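Local coordinates for putative trimethylamine methyltransferase (Rhizobium meliloti, PDB 4YYC), which probably transfers methyl groups, as a putative trimethylamine methyltransferase of the MttB family, at residues V69-E82 with M250-V262. Numbering follows the deposited sequence.
Sequences VLEEIGIEFRDDAE and MVFDETMLGAAKV
E76 and F77 run parallel to V251 and F252 as a short two-strand ladder, held by three backbone bonds: E76 N to M250 O, F252 N to E76 O and R78 N to F252 O, the last two almost straight at the hydrogen. On one face of this ladder the F77 and F252 side chains run alongside each other in the same direction, their ring planes 33° apart; CD2 of F252 sits over a face of the F77 ring, 3.9 Å from F77 CZ. L257 brings CD2 to 3.7 Å from CD2 of F77, while I75 CG2 meets the F252 ring at its edge. The other face carries E76 and V251, and R78, just past the strand, lays its extended chain across V251, whose CG2 stands over the centre of the guanidinium, 3.8 Å from R78 CZ. E76, bent at chi2 (-97°), turns its carboxylate back to the guanidinium edge, where R78 NE reaches E76 OE1 at 2.8 Å on the anti lone pair; OE2 pairs with R98. A water bridges R78 NH1 to D253 OD1.

In the fold, within this chain 251-252 is an outer strand of a small mixed sheet, pairing with 75-77, which is flanked on its other side by 98-100; helix 254-265 follows directly. Against helix 56-73, M250, a selenomethionine, sets SE 3.8 Å from V69 CG1, and its CB and CG lie against I75 CD1. G440 of the second subunit packs on M250.

Beyond the strands, K261 of helix 254-265 joins D80 and E82, at the start of helix 81-90, in a salt-bridge network. A bend at chi3 (-62°) swings NZ between two carboxylates: D80 OD2 takes K261 NZ on the syn side at 2.9 Å, and E82 OE1 is approached from above its carboxylate plane. D80 also N-caps helix 81-90 through OD1 and A83 N, while E82 OE2 bridges to R265.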
loop_
_atom_site.group_PDB
_atom_site.type_symbol
_atom_site.label_atom_id
_atom_site.label_comp_id
_atom_site.label_asym_id
_atom_site.label_seq_id
_atom_site.Cartn_x
_atom_site.Cartn_y
_atom_site.Cartn_z
ATOM N N VAL A 69 -19.287 9.790 -25.501
ATOM C CA VAL A 69 -19.666 8.369 -25.577
ATOM C C VAL A 69 -21.179 8.200 -25.390
ATOM O O VAL A 69 -21.836 7.474 -26.152
ATOM C CB VAL A 69 -18.898 7.569 -24.508
ATOM C CG1 VAL A 69 -19.471 6.160 -24.339
ATOM C CG2 VAL A 69 -17.407 7.528 -24.853
ATOM N N LEU A 70 -21.724 8.855 -24.367
ATOM C CA LEU A 70 -23.145 8.707 -24.049
ATOM C C LEU A 70 -24.062 9.189 -25.176
ATOM O O LEU A 70 -25.148 8.642 -25.360
ATOM C CB LEU A 70 -23.508 9.448 -22.765
ATOM C CG LEU A 70 -23.074 8.758 -21.465
ATOM C CD1 LEU A 70 -23.377 9.678 -20.289
ATOM C CD2 LEU A 70 -23.742 7.417 -21.255
ATOM N N GLU A 71 -23.651 10.250 -25.874
ATOM C CA GLU A 71 -24.453 10.760 -26.972
ATOM C C GLU A 71 -24.242 9.959 -28.270
ATOM O O GLU A 71 -25.205 9.532 -28.888
ATOM C CB GLU A 71 -24.208 12.246 -27.201
ATOM C CG GLU A 71 -25.119 12.768 -28.300
ATOM C CD GLU A 71 -25.010 14.242 -28.578
ATOM O OE1 GLU A 71 -24.125 14.944 -28.028
ATOM O OE2 GLU A 71 -25.847 14.694 -29.383
ATOM N N GLU A 72 -23.003 9.785 -28.689
ATOM C CA GLU A 72 -22.685 9.156 -29.975
ATOM C C GLU A 72 -22.837 7.655 -30.010
ATOM O O GLU A 72 -23.289 7.109 -30.993
ATOM C CB GLU A 72 -21.265 9.493 -30.411
ATOM C CG GLU A 72 -21.055 10.961 -30.677
ATOM C CD GLU A 72 -19.640 11.273 -31.164
ATOM O OE1 GLU A 72 -18.815 10.302 -31.373
ATOM O OE2 GLU A 72 -19.377 12.488 -31.285
ATOM N N ILE A 73 -22.448 6.993 -28.939
ATOM C CA ILE A 73 -22.407 5.523 -28.895
ATOM C C ILE A 73 -23.614 5.003 -28.135
ATOM O O ILE A 73 -24.295 4.106 -28.622
ATOM C CB ILE A 73 -21.096 5.006 -28.265
ATOM C CG1 ILE A 73 -19.917 5.495 -29.113
ATOM C CG2 ILE A 73 -21.130 3.489 -28.173
ATOM C CD1 ILE A 73 -18.565 5.226 -28.498
ATOM N N GLY A 74 -23.887 5.573 -26.971
ATOM C CA GLY A 74 -25.023 5.175 -26.169
ATOM C C GLY A 74 -24.739 3.966 -25.298
ATOM O O GLY A 74 -23.649 3.412 -25.300
ATOM N N ILE A 75 -25.742 3.603 -24.528
ATOM C CA ILE A 75 -25.668 2.469 -23.606
ATOM C C ILE A 75 -26.869 1.572 -23.876
ATOM O O ILE A 75 -27.986 2.055 -24.003
ATOM C CB ILE A 75 -25.726 2.965 -22.160
ATOM C CG1 ILE A 75 -24.608 3.980 -21.866
ATOM C CG2 ILE A 75 -25.694 1.799 -21.188
ATOM C CD1 ILE A 75 -23.201 3.442 -21.841
ATOM N N GLU A 76 -26.633 0.281 -23.990
ATOM C CA GLU A 76 -27.746 -0.670 -24.159
ATOM C C GLU A 76 -28.490 -0.905 -22.846
ATOM O O GLU A 76 -27.871 -1.145 -21.819
ATOM C CB GLU A 76 -27.222 -2.011 -24.656
ATOM C CG GLU A 76 -26.521 -1.950 -26.010
ATOM C CD GLU A 76 -27.435 -2.335 -27.146
ATOM O OE1 GLU A 76 -27.970 -3.463 -27.129
ATOM O OE2 GLU A 76 -27.656 -1.504 -28.057
ATOM N N PHE A 77 -29.827 -0.854 -22.892
ATOM C CA PHE A 77 -30.667 -1.265 -21.798
ATOM C C PHE A 77 -31.431 -2.419 -22.390
ATOM O O PHE A 77 -32.365 -2.218 -23.158
ATOM C CB PHE A 77 -31.559 -0.111 -21.325
ATOM C CG PHE A 77 -30.840 0.855 -20.415
ATOM C CD1 PHE A 77 -29.850 1.709 -20.904
ATOM C CD2 PHE A 77 -31.107 0.867 -19.052
ATOM C CE1 PHE A 77 -29.151 2.533 -20.035
ATOM C CE2 PHE A 77 -30.412 1.696 -18.185
ATOM C CZ PHE A 77 -29.426 2.515 -18.670
ATOM N N ARG A 78 -31.012 -3.647 -22.080
ATOM C CA ARG A 78 -31.521 -4.817 -22.813
ATOM C C ARG A 78 -32.652 -5.556 -22.130
ATOM O O ARG A 78 -32.655 -5.701 -20.933
ATOM C CB ARG A 78 -30.392 -5.785 -23.083
ATOM C CG ARG A 78 -29.369 -5.179 -23.993
ATOM C CD ARG A 78 -28.280 -6.167 -24.360
ATOM N NE ARG A 78 -27.403 -5.636 -25.411
ATOM C CZ ARG A 78 -26.292 -6.257 -25.825
ATOM N NH1 ARG A 78 -25.910 -7.396 -25.260
ATOM N NH2 ARG A 78 -25.541 -5.723 -26.784
ATOM N N ASP A 79 -33.600 -6.010 -22.941
ATOM C CA ASP A 79 -34.691 -6.867 -22.522
ATOM C C ASP A 79 -35.526 -6.235 -21.415
ATOM O O ASP A 79 -36.032 -6.958 -20.556
ATOM C CB ASP A 79 -34.135 -8.270 -22.136
ATOM C CG ASP A 79 -33.340 -8.909 -23.258
ATOM O OD1 ASP A 79 -33.903 -9.077 -24.319
ATOM O OD2 ASP A 79 -32.127 -9.166 -23.102
ATOM N N ASP A 80 -35.704 -4.902 -21.472
ATOM C CA ASP A 80 -36.457 -4.128 -20.471
ATOM C C ASP A 80 -37.179 -2.956 -21.131
ATOM O O ASP A 80 -36.685 -1.834 -21.233
ATOM C CB ASP A 80 -35.571 -3.630 -19.324
ATOM C CG ASP A 80 -36.393 -3.147 -18.130
ATOM O OD1 ASP A 80 -37.531 -2.674 -18.305
ATOM O OD2 ASP A 80 -35.905 -3.291 -16.994
ATOM N N ALA A 81 -38.382 -3.262 -21.613
ATOM C CA ALA A 81 -39.165 -2.285 -22.339
ATOM C C ALA A 81 -39.538 -1.093 -21.466
ATOM O O ALA A 81 -39.591 0.013 -21.932
ATOM C CB ALA A 81 -40.432 -2.912 -22.897
ATOM N N GLU A 82 -39.813 -1.345 -20.199
ATOM C CA GLU A 82 -40.129 -0.268 -19.272
ATOM C C GLU A 82 -38.955 0.737 -19.175
ATOM O O GLU A 82 -39.147 1.958 -19.152
ATOM C CB GLU A 82 -40.452 -0.844 -17.907
ATOM C CG GLU A 82 -40.758 0.210 -16.851
ATOM C CD GLU A 82 -40.922 -0.354 -15.444
ATOM O OE1 GLU A 82 -40.718 -1.572 -15.234
ATOM O OE2 GLU A 82 -41.277 0.460 -14.545
HETATM N N MSE A 250 -20.809 -1.181 -21.599
HETATM C CA MSE A 250 -21.905 -0.288 -22.009
HETATM C C MSE A 250 -23.213 -1.045 -22.216
HETATM O O MSE A 250 -23.996 -0.702 -23.093
HETATM C CB MSE A 250 -21.438 0.527 -23.248
HETATM C CG MSE A 250 -20.231 1.429 -22.888
HETATM SE SE MSE A 250 -19.575 2.328 -24.520
HETATM C CE MSE A 250 -18.494 0.846 -25.279
ATOM N N VAL A 251 -23.470 -2.053 -21.387
ATOM C CA VAL A 251 -24.751 -2.772 -21.426
ATOM C C VAL A 251 -25.243 -2.903 -20.008
ATOM O O VAL A 251 -24.463 -3.305 -19.126
ATOM C CB VAL A 251 -24.585 -4.198 -22.024
ATOM C CG1 VAL A 251 -25.859 -5.032 -21.865
ATOM C CG2 VAL A 251 -24.198 -4.121 -23.500
ATOM N N PHE A 252 -26.552 -2.660 -19.814
ATOM C CA PHE A 252 -27.267 -3.142 -18.615
ATOM C C PHE A 252 -28.277 -4.185 -19.059
ATOM O O PHE A 252 -29.026 -3.942 -19.966
ATOM C CB PHE A 252 -27.975 -1.989 -17.879
ATOM C CG PHE A 252 -27.018 -1.096 -17.128
ATOM C CD1 PHE A 252 -26.599 -1.421 -15.852
ATOM C CD2 PHE A 252 -26.525 0.054 -17.732
ATOM C CE1 PHE A 252 -25.693 -0.624 -15.172
ATOM C CE2 PHE A 252 -25.611 0.874 -17.056
ATOM C CZ PHE A 252 -25.196 0.539 -15.796
ATOM N N ASP A 253 -28.242 -5.319 -18.382
ATOM C CA ASP A 253 -29.119 -6.431 -18.685
ATOM C C ASP A 253 -30.346 -6.502 -17.795
ATOM O O ASP A 253 -30.439 -5.898 -16.728
ATOM C CB ASP A 253 -28.321 -7.728 -18.587
ATOM C CG ASP A 253 -27.477 -7.992 -19.814
ATOM O OD1 ASP A 253 -28.015 -7.859 -20.948
ATOM O OD2 ASP A 253 -26.291 -8.360 -19.631
ATOM N N GLU A 254 -31.309 -7.266 -18.289
ATOM C CA GLU A 254 -32.596 -7.433 -17.661
ATOM C C GLU A 254 -32.575 -7.741 -16.155
ATOM O O GLU A 254 -33.335 -7.167 -15.380
ATOM C CB GLU A 254 -33.302 -8.568 -18.419
ATOM C CG GLU A 254 -34.686 -8.929 -17.970
ATOM C CD GLU A 254 -35.319 -9.965 -18.880
ATOM O OE1 GLU A 254 -34.601 -10.792 -19.486
ATOM O OE2 GLU A 254 -36.553 -9.933 -18.991
ATOM N N THR A 255 -31.770 -8.695 -15.743
ATOM C CA THR A 255 -31.770 -9.092 -14.334
ATOM C C THR A 255 -31.333 -7.966 -13.430
ATOM O O THR A 255 -31.969 -7.686 -12.405
ATOM C CB THR A 255 -30.894 -10.319 -14.109
ATOM O OG1 THR A 255 -31.437 -11.354 -14.922
ATOM C CG2 THR A 255 -30.950 -10.747 -12.631
HETATM N N MSE A 256 -30.224 -7.331 -13.804
HETATM C CA MSE A 256 -29.723 -6.203 -13.039
HETATM C C MSE A 256 -30.654 -5.035 -13.012
HETATM O O MSE A 256 -30.891 -4.453 -11.955
HETATM C CB MSE A 256 -28.303 -5.808 -13.513
HETATM C CG MSE A 256 -27.254 -6.878 -13.261
HETATM SE SE MSE A 256 -26.912 -7.157 -11.341
HETATM C CE MSE A 256 -28.114 -8.707 -11.071
ATOM N N LEU A 257 -31.220 -4.695 -14.157
ATOM C CA LEU A 257 -32.220 -3.617 -14.214
ATOM C C LEU A 257 -33.436 -3.958 -13.382
ATOM O O LEU A 257 -33.995 -3.095 -12.717
ATOM C CB LEU A 257 -32.601 -3.335 -15.661
ATOM C CG LEU A 257 -31.537 -2.703 -16.531
ATOM C CD1 LEU A 257 -31.968 -2.736 -17.978
ATOM C CD2 LEU A 257 -31.167 -1.297 -16.087
ATOM N N GLY A 258 -33.849 -5.225 -13.391
ATOM C CA GLY A 258 -35.003 -5.654 -12.601
ATOM C C GLY A 258 -34.806 -5.521 -11.106
ATOM O O GLY A 258 -35.711 -5.047 -10.413
ATOM N N ALA A 259 -33.616 -5.892 -10.616
ATOM C CA ALA A 259 -33.314 -5.679 -9.206
ATOM C C ALA A 259 -33.238 -4.181 -8.869
ATOM O O ALA A 259 -33.760 -3.765 -7.838
ATOM C CB ALA A 259 -32.021 -6.359 -8.814
ATOM N N ALA A 260 -32.628 -3.397 -9.751
ATOM C CA ALA A 260 -32.520 -1.952 -9.540
ATOM C C ALA A 260 -33.886 -1.320 -9.409
ATOM O O ALA A 260 -34.110 -0.485 -8.519
ATOM C CB ALA A 260 -31.732 -1.291 -10.667
ATOM N N LYS A 261 -34.827 -1.746 -10.269
ATOM C CA LYS A 261 -36.184 -1.183 -10.205
ATOM C C LYS A 261 -36.870 -1.493 -8.846
ATOM O O LYS A 261 -37.515 -0.600 -8.241
ATOM C CB LYS A 261 -37.048 -1.656 -11.385
ATOM C CG LYS A 261 -36.552 -1.111 -12.703
ATOM C CD LYS A 261 -37.407 -1.417 -13.919
ATOM C CE LYS A 261 -37.536 -2.868 -14.236
ATOM N NZ LYS A 261 -38.371 -3.025 -15.473
ATOM N N VAL A 262 -36.702 -2.715 -8.347
ATOM C CA VAL A 262 -37.302 -3.040 -7.059
ATOM C C VAL A 262 -36.714 -2.195 -5.944
ATOM O O VAL A 262 -37.421 -1.560 -5.187
ATOM C CB VAL A 262 -37.123 -4.538 -6.716
ATOM C CG1 VAL A 262 -37.562 -4.857 -5.283
ATOM C CG2 VAL A 262 -37.808 -5.427 -7.751
HETATM O O HOH W 1 -26.778 -8.905 -23.124
HETATM O O HOH W 2 -30.695 -8.708 -20.768
HETATM O O HOH W 3 -35.723 -5.852 -16.102
#